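Side-chain contacts in bifunctional thiamine biosynthesis protein ThiDN (Methanocaldococcus jannaschii DSM 2661, PDB 2PHP), which probably phosphorylates hydroxymethylpyrimidine and its phosphate and, in the C-terminal ThiN domain described here, condenses the product with a thiazole phosphate into thiamine phosphate: residues B[4-8]-B[9-13]; B[28-32]-B[33-37]; B[77-80]-B[81-85]; B[122-125]-B[126-129]. All blocks are in the same frame, centred on the assembly; numbering follows the deposited sequence.

Contact 1 (B[4-8]-B[9-13]); sequences TYINK and EKVIK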
loop_
_atom_site.group_PDB
_atom_site.type_symbol
_atom_site.label_atom_id
_atom_site.label_comp_id
_atom_site.label_asym_id
_atom_site.label_seq_id
_atom_site.Cartn_x
_atom_site.Cartn_y
_atom_site.Cartn_z
ATOM N N THR B 4 0.589 15.724 -31.844
ATOM C CA THR B 4 1.034 15.437 -30.490
ATOM C C THR B 4 2.542 15.365 -30.272
ATOM O O THR B 4 3.301 14.899 -31.129
ATOM C CB THR B 4 0.400 14.130 -29.968
ATOM O OG1 THR B 4 0.764 13.042 -30.827
ATOM C CG2 THR B 4 -1.122 14.259 -29.933
ATOM N N TYR B 5 2.956 15.852 -29.106
ATOM C CA TYR B 5 4.347 15.845 -28.683
ATOM C C TYR B 5 4.407 14.850 -27.528
ATOM O O TYR B 5 3.801 15.066 -26.479
ATOM C CB TYR B 5 4.752 17.234 -28.199
ATOM C CG TYR B 5 6.075 17.284 -27.470
ATOM C CD1 TYR B 5 7.214 16.671 -27.996
ATOM C CD2 TYR B 5 6.198 17.991 -26.275
ATOM C CE1 TYR B 5 8.442 16.763 -27.347
ATOM C CE2 TYR B 5 7.421 18.094 -25.621
ATOM C CZ TYR B 5 8.538 17.482 -26.161
ATOM O OH TYR B 5 9.750 17.613 -25.517
ATOM N N ILE B 6 5.117 13.748 -27.718
ATOM C CA ILE B 6 5.200 12.754 -26.661
ATOM C C ILE B 6 6.336 13.069 -25.702
ATOM O O ILE B 6 7.496 12.757 -25.970
ATOM C CB ILE B 6 5.392 11.342 -27.239
ATOM C CG1 ILE B 6 4.231 11.016 -28.188
ATOM C CG2 ILE B 6 5.450 10.313 -26.106
ATOM C CD1 ILE B 6 4.308 9.640 -28.849
ATOM N N ASN B 7 5.995 13.699 -24.583
ATOM C CA ASN B 7 6.993 14.045 -23.591
ATOM C C ASN B 7 6.815 13.139 -22.368
ATOM O O ASN B 7 6.006 12.211 -22.389
ATOM C CB ASN B 7 6.862 15.522 -23.203
ATOM C CG ASN B 7 5.459 15.889 -22.771
ATOM O OD1 ASN B 7 4.600 15.021 -22.601
ATOM N ND2 ASN B 7 5.216 17.181 -22.586
ATOM N N LYS B 8 7.571 13.399 -21.311
ATOM C CA LYS B 8 7.474 12.570 -20.115
ATOM C C LYS B 8 6.081 12.529 -19.502
ATOM O O LYS B 8 5.653 11.488 -19.007
ATOM C CB LYS B 8 8.487 13.026 -19.067
ATOM C CG LYS B 8 9.920 12.667 -19.414
ATOM C CD LYS B 8 10.861 13.058 -18.290
ATOM C CE LYS B 8 12.285 12.643 -18.595
ATOM N NZ LYS B 8 13.215 12.969 -17.470
ATOM N N GLU B 9 5.375 13.656 -19.531
ATOM C CA GLU B 9 4.032 13.716 -18.966
ATOM C C GLU B 9 3.123 12.746 -19.718
ATOM O O GLU B 9 2.346 12.001 -19.116
ATOM C CB GLU B 9 3.467 15.136 -19.073
ATOM C CG GLU B 9 2.105 15.310 -18.420
ATOM C CD GLU B 9 1.514 16.696 -18.634
ATOM O OE1 GLU B 9 2.286 17.678 -18.709
ATOM O OE2 GLU B 9 0.273 16.802 -18.711
ATOM N N LYS B 10 3.213 12.764 -21.042
ATOM C CA LYS B 10 2.389 11.864 -21.834
ATOM C C LYS B 10 2.640 10.406 -21.456
ATOM O O LYS B 10 1.703 9.627 -21.288
ATOM C CB LYS B 10 2.636 12.079 -23.329
ATOM C CG LYS B 10 1.798 11.184 -24.230
ATOM C CD LYS B 10 0.333 11.592 -24.207
ATOM C CE LYS B 10 -0.504 10.698 -25.108
ATOM N NZ LYS B 10 -1.941 11.087 -25.097
ATOM N N VAL B 11 3.912 10.039 -21.320
ATOM C CA VAL B 11 4.282 8.673 -20.955
ATOM C C VAL B 11 3.737 8.295 -19.574
ATOM O O VAL B 11 3.160 7.217 -19.398
ATOM C CB VAL B 11 5.816 8.492 -20.957
ATOM C CG1 VAL B 11 6.197 7.158 -20.312
ATOM C CG2 VAL B 11 6.345 8.547 -22.392
ATOM N N ILE B 12 3.927 9.172 -18.594
ATOM C CA ILE B 12 3.428 8.907 -17.249
ATOM C C ILE B 12 1.906 8.735 -17.275
ATOM O O ILE B 12 1.373 7.855 -16.606
ATOM C CB ILE B 12 3.792 10.045 -16.270
ATOM C CG1 ILE B 12 5.310 10.076 -16.046
ATOM C CG2 ILE B 12 3.028 9.870 -14.954
ATOM C CD1 ILE B 12 5.899 8.792 -15.521
ATOM N N LYS B 13 1.215 9.571 -18.049
ATOM C CA LYS B 13 -0.242 9.476 -18.144
ATOM C C LYS B 13 -0.700 8.166 -18.803
ATOM O O LYS B 13 -1.713 7.585 -18.400
ATOM C CB LYS B 13 -0.830 10.660 -18.929
ATOM C CG LYS B 13 -0.878 11.978 -18.181
ATOM C CD LYS B 13 -1.742 12.999 -18.926
ATOM C CE LYS B 13 -1.543 14.397 -18.345
ATOM N NZ LYS B 13 -1.956 15.472 -19.280
HETATM O O HOH W 1 2.574 18.946 -21.387
#

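Contact 2 (B[28-32]-B[33-37]); sequences TLIPE and VGSNI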
loop_
_atom_site.group_PDB
_atom_site.type_symbol
_atom_site.label_atom_id
_atom_site.label_comp_id
_atom_site.label_asym_id
_atom_site.label_seq_id
_atom_site.Cartn_x
_atom_site.Cartn_y
_atom_site.Cartn_z
ATOM N N THR B 28 -4.730 -12.787 -14.141
ATOM C CA THR B 28 -4.180 -13.937 -13.444
ATOM C C THR B 28 -2.916 -14.418 -14.136
ATOM O O THR B 28 -2.220 -15.302 -13.639
ATOM C CB THR B 28 -5.202 -15.095 -13.404
ATOM O OG1 THR B 28 -5.496 -15.513 -14.744
ATOM C CG2 THR B 28 -6.495 -14.643 -12.713
ATOM N N LEU B 29 -2.625 -13.834 -15.292
ATOM C CA LEU B 29 -1.435 -14.206 -16.044
ATOM C C LEU B 29 -0.170 -13.575 -15.434
ATOM O O LEU B 29 0.619 -12.922 -16.124
ATOM C CB LEU B 29 -1.614 -13.791 -17.509
ATOM C CG LEU B 29 -2.608 -14.625 -18.340
ATOM C CD1 LEU B 29 -2.766 -14.036 -19.746
ATOM C CD2 LEU B 29 -2.120 -16.052 -18.432
ATOM N N ILE B 30 0.008 -13.789 -14.132
ATOM C CA ILE B 30 1.157 -13.254 -13.399
ATOM C C ILE B 30 2.250 -14.297 -13.194
ATOM O O ILE B 30 2.026 -15.334 -12.560
ATOM C CB ILE B 30 0.737 -12.721 -12.005
ATOM C CG1 ILE B 30 -0.343 -11.650 -12.173
ATOM C CG2 ILE B 30 1.960 -12.137 -11.266
ATOM C CD1 ILE B 30 -1.065 -11.305 -10.900
ATOM N N PRO B 31 3.453 -14.031 -13.722
ATOM C CA PRO B 31 4.560 -14.980 -13.567
ATOM C C PRO B 31 5.069 -14.974 -12.127
ATOM O O PRO B 31 4.729 -14.083 -11.347
ATOM C CB PRO B 31 5.601 -14.458 -14.545
ATOM C CG PRO B 31 5.399 -12.978 -14.468
ATOM C CD PRO B 31 3.883 -12.830 -14.459
ATOM N N GLU B 32 5.882 -15.968 -11.783
ATOM C CA GLU B 32 6.428 -16.068 -10.439
ATOM C C GLU B 32 7.315 -14.889 -10.093
ATOM O O GLU B 32 7.419 -14.513 -8.927
ATOM C CB GLU B 32 7.209 -17.375 -10.266
ATOM C CG GLU B 32 6.305 -18.569 -10.117
ATOM C CD GLU B 32 5.251 -18.335 -9.049
ATOM O OE1 GLU B 32 5.635 -18.136 -7.874
ATOM O OE2 GLU B 32 4.041 -18.338 -9.384
ATOM N N VAL B 33 7.956 -14.304 -11.098
ATOM C CA VAL B 33 8.821 -13.162 -10.843
ATOM C C VAL B 33 8.042 -11.849 -10.870
ATOM O O VAL B 33 8.618 -10.770 -10.701
ATOM C CB VAL B 33 9.979 -13.087 -11.852
ATOM C CG1 VAL B 33 10.866 -14.299 -11.684
ATOM C CG2 VAL B 33 9.441 -12.993 -13.279
ATOM N N GLY B 34 6.729 -11.951 -11.070
ATOM C CA GLY B 34 5.890 -10.769 -11.112
ATOM C C GLY B 34 5.954 -10.079 -12.462
ATOM O O GLY B 34 6.885 -10.297 -13.232
ATOM N N SER B 35 4.970 -9.236 -12.750
ATOM C CA SER B 35 4.940 -8.519 -14.019
ATOM C C SER B 35 5.238 -7.042 -13.828
ATOM O O SER B 35 5.101 -6.504 -12.733
ATOM C CB SER B 35 3.558 -8.616 -14.670
ATOM O OG SER B 35 3.179 -9.949 -14.916
ATOM N N ASN B 36 5.643 -6.388 -14.907
ATOM C CA ASN B 36 5.871 -4.952 -14.858
ATOM C C ASN B 36 5.437 -4.420 -16.214
ATOM O O ASN B 36 5.354 -5.175 -17.186
ATOM C CB ASN B 36 7.345 -4.617 -14.606
ATOM C CG ASN B 36 7.534 -3.192 -14.057
ATOM O OD1 ASN B 36 6.623 -2.354 -14.122
ATOM N ND2 ASN B 36 8.718 -2.918 -13.519
ATOM N N ILE B 37 5.122 -3.138 -16.278
ATOM C CA ILE B 37 4.717 -2.532 -17.536
ATOM C C ILE B 37 5.550 -1.261 -17.685
ATOM O O ILE B 37 5.711 -0.491 -16.728
ATOM C CB ILE B 37 3.193 -2.228 -17.554
ATOM C CG1 ILE B 37 2.783 -1.691 -18.932
ATOM C CG2 ILE B 37 2.838 -1.259 -16.448
ATOM C CD1 ILE B 37 1.295 -1.689 -19.173
#

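Contact 3 (B[77-80]-B[81-85]); sequences EHIA and KIILS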
loop_
_atom_site.group_PDB
_atom_site.type_symbol
_atom_site.label_atom_id
_atom_site.label_comp_id
_atom_site.label_asym_id
_atom_site.label_seq_id
_atom_site.Cartn_x
_atom_site.Cartn_y
_atom_site.Cartn_z
ATOM N N GLU B 77 15.422 -1.477 -15.909
ATOM C CA GLU B 77 16.428 -1.709 -16.942
ATOM C C GLU B 77 16.032 -2.930 -17.773
ATOM O O GLU B 77 16.185 -2.942 -18.992
ATOM C CB GLU B 77 17.796 -1.956 -16.313
ATOM C CG GLU B 77 18.494 -0.695 -15.858
ATOM C CD GLU B 77 19.639 -0.975 -14.912
ATOM O OE1 GLU B 77 20.489 -1.825 -15.252
ATOM O OE2 GLU B 77 19.688 -0.344 -13.829
ATOM N N HIS B 78 15.510 -3.948 -17.093
ATOM C CA HIS B 78 15.091 -5.200 -17.723
ATOM C C HIS B 78 14.135 -5.015 -18.905
ATOM O O HIS B 78 14.476 -5.369 -20.029
ATOM C CB HIS B 78 14.444 -6.112 -16.676
ATOM C CG HIS B 78 14.043 -7.454 -17.206
ATOM N ND1 HIS B 78 14.959 -8.430 -17.531
ATOM C CD2 HIS B 78 12.820 -7.973 -17.482
ATOM C CE1 HIS B 78 14.318 -9.494 -17.988
ATOM N NE2 HIS B 78 13.021 -9.242 -17.969
ATOM N N ILE B 79 12.943 -4.472 -18.657
ATOM C CA ILE B 79 11.977 -4.260 -19.734
ATOM C C ILE B 79 12.467 -3.158 -20.675
ATOM O O ILE B 79 12.082 -3.109 -21.842
ATOM C CB ILE B 79 10.578 -3.856 -19.186
ATOM C CG1 ILE B 79 10.037 -4.933 -18.241
ATOM C CG2 ILE B 79 9.607 -3.651 -20.338
ATOM C CD1 ILE B 79 9.725 -6.245 -18.911
ATOM N N ALA B 80 13.315 -2.269 -20.166
ATOM C CA ALA B 80 13.852 -1.196 -20.991
ATOM C C ALA B 80 14.702 -1.798 -22.119
ATOM O O ALA B 80 14.641 -1.337 -23.260
ATOM C CB ALA B 80 14.697 -0.254 -20.141
ATOM N N LYS B 81 15.490 -2.822 -21.798
ATOM C CA LYS B 81 16.335 -3.480 -22.799
ATOM C C LYS B 81 15.472 -4.015 -23.939
ATOM O O LYS B 81 15.872 -3.975 -25.099
ATOM C CB LYS B 81 17.116 -4.643 -22.176
ATOM C CG LYS B 81 18.208 -4.246 -21.177
ATOM C CD LYS B 81 18.931 -5.492 -20.672
ATOM C CE LYS B 81 19.798 -5.222 -19.448
ATOM N NZ LYS B 81 20.937 -4.313 -19.750
ATOM N N ILE B 82 14.285 -4.514 -23.608
ATOM C CA ILE B 82 13.395 -5.042 -24.632
ATOM C C ILE B 82 12.866 -3.923 -25.535
ATOM O O ILE B 82 12.930 -4.028 -26.760
ATOM C CB ILE B 82 12.197 -5.794 -24.011
ATOM C CG1 ILE B 82 12.691 -7.031 -23.257
ATOM C CG2 ILE B 82 11.215 -6.184 -25.110
ATOM C CD1 ILE B 82 11.618 -7.701 -22.372
ATOM N N ILE B 83 12.355 -2.854 -24.931
ATOM C CA ILE B 83 11.823 -1.731 -25.699
ATOM C C ILE B 83 12.879 -1.056 -26.580
ATOM O O ILE B 83 12.644 -0.823 -27.763
ATOM C CB ILE B 83 11.176 -0.681 -24.771
ATOM C CG1 ILE B 83 9.987 -1.323 -24.043
ATOM C CG2 ILE B 83 10.725 0.533 -25.588
ATOM C CD1 ILE B 83 9.420 -0.507 -22.906
ATOM N N LEU B 84 14.038 -0.741 -26.012
ATOM C CA LEU B 84 15.090 -0.111 -26.799
ATOM C C LEU B 84 15.550 -1.009 -27.938
ATOM O O LEU B 84 15.911 -0.517 -29.008
ATOM C CB LEU B 84 16.279 0.269 -25.915
ATOM C CG LEU B 84 16.139 1.643 -25.251
ATOM C CD1 LEU B 84 14.919 1.654 -24.337
ATOM C CD2 LEU B 84 17.403 1.970 -24.473
ATOM N N SER B 85 15.538 -2.323 -27.717
ATOM C CA SER B 85 15.939 -3.258 -28.766
ATOM C C SER B 85 14.894 -3.284 -29.883
ATOM O O SER B 85 15.223 -3.180 -31.063
ATOM C CB SER B 85 16.112 -4.673 -28.203
ATOM O OG SER B 85 17.255 -4.769 -27.370
#

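Contact 4 (B[122-125]-B[126-129]); sequences EEPP and NVST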
loop_
_atom_site.group_PDB
_atom_site.type_symbol
_atom_site.label_atom_id
_atom_site.label_comp_id
_atom_site.label_asym_id
_atom_site.label_seq_id
_atom_site.Cartn_x
_atom_site.Cartn_y
_atom_site.Cartn_z
ATOM N N GLU B 122 20.365 -20.814 -27.159
ATOM C CA GLU B 122 21.131 -20.323 -28.315
ATOM C C GLU B 122 21.814 -18.972 -28.066
ATOM O O GLU B 122 22.347 -18.371 -28.999
ATOM C CB GLU B 122 20.224 -20.169 -29.546
ATOM C CG GLU B 122 19.563 -21.447 -30.063
ATOM C CD GLU B 122 20.553 -22.450 -30.658
ATOM O OE1 GLU B 122 21.335 -22.064 -31.554
ATOM O OE2 GLU B 122 20.542 -23.630 -30.243
ATOM N N GLU B 123 21.803 -18.489 -26.826
ATOM C CA GLU B 123 22.420 -17.197 -26.533
ATOM C C GLU B 123 23.932 -17.250 -26.671
ATOM O O GLU B 123 24.584 -18.134 -26.120
ATOM C CB GLU B 123 22.069 -16.725 -25.120
ATOM C CG GLU B 123 22.501 -15.283 -24.837
ATOM C CD GLU B 123 22.328 -14.881 -23.382
ATOM O OE1 GLU B 123 21.245 -15.142 -22.818
ATOM O OE2 GLU B 123 23.269 -14.295 -22.802
ATOM N N PRO B 124 24.510 -16.297 -27.416
ATOM C CA PRO B 124 25.957 -16.221 -27.635
ATOM C C PRO B 124 26.670 -15.601 -26.431
ATOM O O PRO B 124 26.029 -15.134 -25.487
ATOM C CB PRO B 124 26.064 -15.341 -28.873
ATOM C CG PRO B 124 24.945 -14.366 -28.654
ATOM C CD PRO B 124 23.811 -15.283 -28.225
ATOM N N PRO B 125 28.010 -15.591 -26.454
ATOM C CA PRO B 125 28.793 -15.020 -25.353
ATOM C C PRO B 125 28.786 -13.492 -25.323
ATOM O O PRO B 125 28.643 -12.837 -26.357
ATOM C CB PRO B 125 30.196 -15.575 -25.606
ATOM C CG PRO B 125 29.936 -16.852 -26.363
ATOM C CD PRO B 125 28.866 -16.417 -27.322
ATOM N N ASN B 126 28.947 -12.943 -24.122
ATOM C CA ASN B 126 28.994 -11.499 -23.886
ATOM C C ASN B 126 27.883 -10.637 -24.470
ATOM O O ASN B 126 28.141 -9.625 -25.126
ATOM C CB ASN B 126 30.347 -10.947 -24.334
ATOM C CG ASN B 126 31.503 -11.601 -23.606
ATOM O OD1 ASN B 126 31.960 -12.682 -23.983
ATOM N ND2 ASN B 126 31.967 -10.958 -22.538
ATOM N N VAL B 127 26.644 -11.036 -24.221
ATOM C CA VAL B 127 25.497 -10.274 -24.684
ATOM C C VAL B 127 24.463 -10.282 -23.574
ATOM O O VAL B 127 24.533 -11.094 -22.649
ATOM C CB VAL B 127 24.844 -10.886 -25.942
ATOM C CG1 VAL B 127 25.817 -10.864 -27.099
ATOM C CG2 VAL B 127 24.369 -12.301 -25.646
ATOM N N SER B 128 23.514 -9.358 -23.665
ATOM C CA SER B 128 22.429 -9.265 -22.700
ATOM C C SER B 128 21.309 -10.140 -23.253
ATOM O O SER B 128 20.869 -9.940 -24.388
ATOM C CB SER B 128 21.950 -7.820 -22.585
ATOM O OG SER B 128 20.600 -7.761 -22.151
ATOM N N THR B 129 20.858 -11.113 -22.469
ATOM C CA THR B 129 19.797 -12.000 -22.923
ATOM C C THR B 129 18.618 -11.237 -23.525
ATOM O O THR B 129 18.123 -11.597 -24.591
ATOM C CB THR B 129 19.241 -12.861 -21.774
ATOM O OG1 THR B 129 20.320 -13.484 -21.067
ATOM C CG2 THR B 129 18.310 -13.939 -22.327
HETATM O O HOH W 2 25.889 -13.730 -23.392
#

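Contact 1 (B[4-8]-B[9-13])
N7 and K10 meet in an N-cap at the start of helix 8-22 of the ThiN domain. The amide oxygen N7 OD1 accepts from the backbone K10 N at 3.1 Å, with the donor tilted 25° from the carbonyl plane of the amide. That reach depends on the first torsion of N7, which places CG between the backbone N and the carbonyl carbon (chi1 53°) and folds the amide back over the first turn. The backbone closes the same turn: V11 N donates to N7 O at 3.2 Å, and I12 N to K8 O at 2.9 Å. On the packed side, I6 CG2 lies 4.2 Å from V11 CG2, while V11 and I12 both press on F73 of strand 71-73. K8, mostly in solvent, makes a cation-pi contact with the same F73. The solvent side is looser. There N7 ND2 makes a weak bond to a water, which in turn donates to E9 OE1 at 3.0 Å. With N7 replaced by an alanine, K10 N would probably lose its capping acceptor and the first turn could fray. E9 also packs on Y17 of the second subunit, and its chain is extended. Its other oxygen, E9 OE2, receives K13 NZ at 2.7 Å on the anti lone pair, a salt bridge one helical turn long.

Contact 2 (B[28-32]-B[33-37])
The G34 carbonyl group is the flat group of this turn, and the puckered P31 ring is set over its face. P31 CG stands 3.6 Å from G34 C and 3.3 Å from G34 O. At the ring's edge, P31 CD comes to 3.0 Å from S35 OG, a snug carbon-to-oxygen approach. With OG beside its backbone N (chi1 -59°), S35 OG is hydrogen-bonded to N98 O on strand 95-100, so the hydroxyl lies between the ring edge and that strand. V33 CG2 touches the ring only loosely, 4.2 Å from P31 CG. The backbone forms a type I beta turn from P31 to G34: G34 N donates to P31 O at 2.9 Å, from above the carbonyl plane rather than along a lone pair. G34 takes a positive phi of 80° as the chain leaves the turn toward strand 37-40. Other backbone groups are satisfied from outside: E32 N by the E157 carboxylate, which binds V33 N only weakly, V33 O by the R56 guanidinium group, and G34 O by the N98 amide. The outer corner meets the third subunit, whose V33 packs against both E32 and V33. Such bonding probably restrains the turn, whose base (P31, G34 and S35) is buried, with apolar V33 turned to the neighbouring subunit.

Contact 3 (B[77-80]-B[81-85])
This is an i to i+3 and i to i+4 contact within helix 77-87, which lies over strands 37-40 and 95-100 of the main sheet. The backbone shows it: L84 N donates to A80 O at 2.9 Å, almost straight at 175°, and I83 N to I79 O at 3.1 Å. At the start of the segment the bonding is shared, since K81 N reaches E77 O at 2.9 Å and also, weakly, H78 O. On the sheet side, I79 CG2 meets I83 CD1 at 4.1 Å, the two side chains crossing obliquely, and I79 CD1 lies 4.2 Å from I82 CD1. All three isoleucines touch C96, and I79 and I83 also touch A38. L84 CD1 bends back to 3.2 Å from A80 O, shielding that carbonyl beside its bond. K81 O accepts from both S85 N and S85 OG, which come from opposite faces of its plane, the hydroxyl at 2.8 Å. E77 and K81 carry opposite charges, but their charged ends stay apart. Apolar branches of I79, I82 and I83 thus mate with the sheet, while I82 and S85 also meet helix 129-141, the serine hydroxyl being satisfied by its own helix's backbone.

Contact 4 (B[122-125]-B[126-129])
E123 and T129 are joined by a short bond, T129 OG1 donating to E123 OE1 at 2.6 Å. The hydroxyl comes on the syn side of the carboxylate, 30° out of its plane, and the two side chains cross at about a right angle. The chain of E123 reaches this far because it is extended, its CG turned opposite the backbone N (chi1 -171°). Its middle is packed too: E123 CG lies 3.6 Å from V127 CG2. That same methyl, set between backbone N and carbonyl carbon, also meets the P124 ring, 3.7 Å from P124 CG. A water bridges the inside of the bend. V127 N donates to it at 2.9 Å, and the water in turn lies 2.7 Å from E123 OE2, to which it can donate. N126 makes the turn with a left-handed backbone (phi 51°). Farther out, W132 of helix 129-141 packs against E123, P124 and V127. S128 is the N-cap, its OG bonding weakly to E131 N, and T129 begins the helix. Replacing E123 by an alanine would probably leave the T129 hydroxyl without its acceptor and the water without one of its partners. The carboxylate thus links through the T129 hydroxyl to the helix start, and through a water to V127 N of the loop. Its negative charge is probably favoured by the nearby helix N terminus, though V127 O, 3.4 Å from E123 OE2, would probably oppose this.

From the N terminus the four contacts follow in series, and none nests within or crosses another. Contact 1 turns the incoming chain into helix 8-22, with strand 71-73 beside it and the second subunit at its side. Contact 2 is a turn in the loop that leads into strand 37-40 and meets the third subunit; its centre is about 25 Å from that of contact 1. Contact 3 lies within helix 77-87 over the sheet, about 16 Å between centres from contact 2. Contact 4 turns the loop after strand 115-117 into helix 129-141. Contacts 3 and 4 do touch: K81 CD packs against S128 OG at 3.2 Å, bringing the start of helix 129-141 beside helix 77-87.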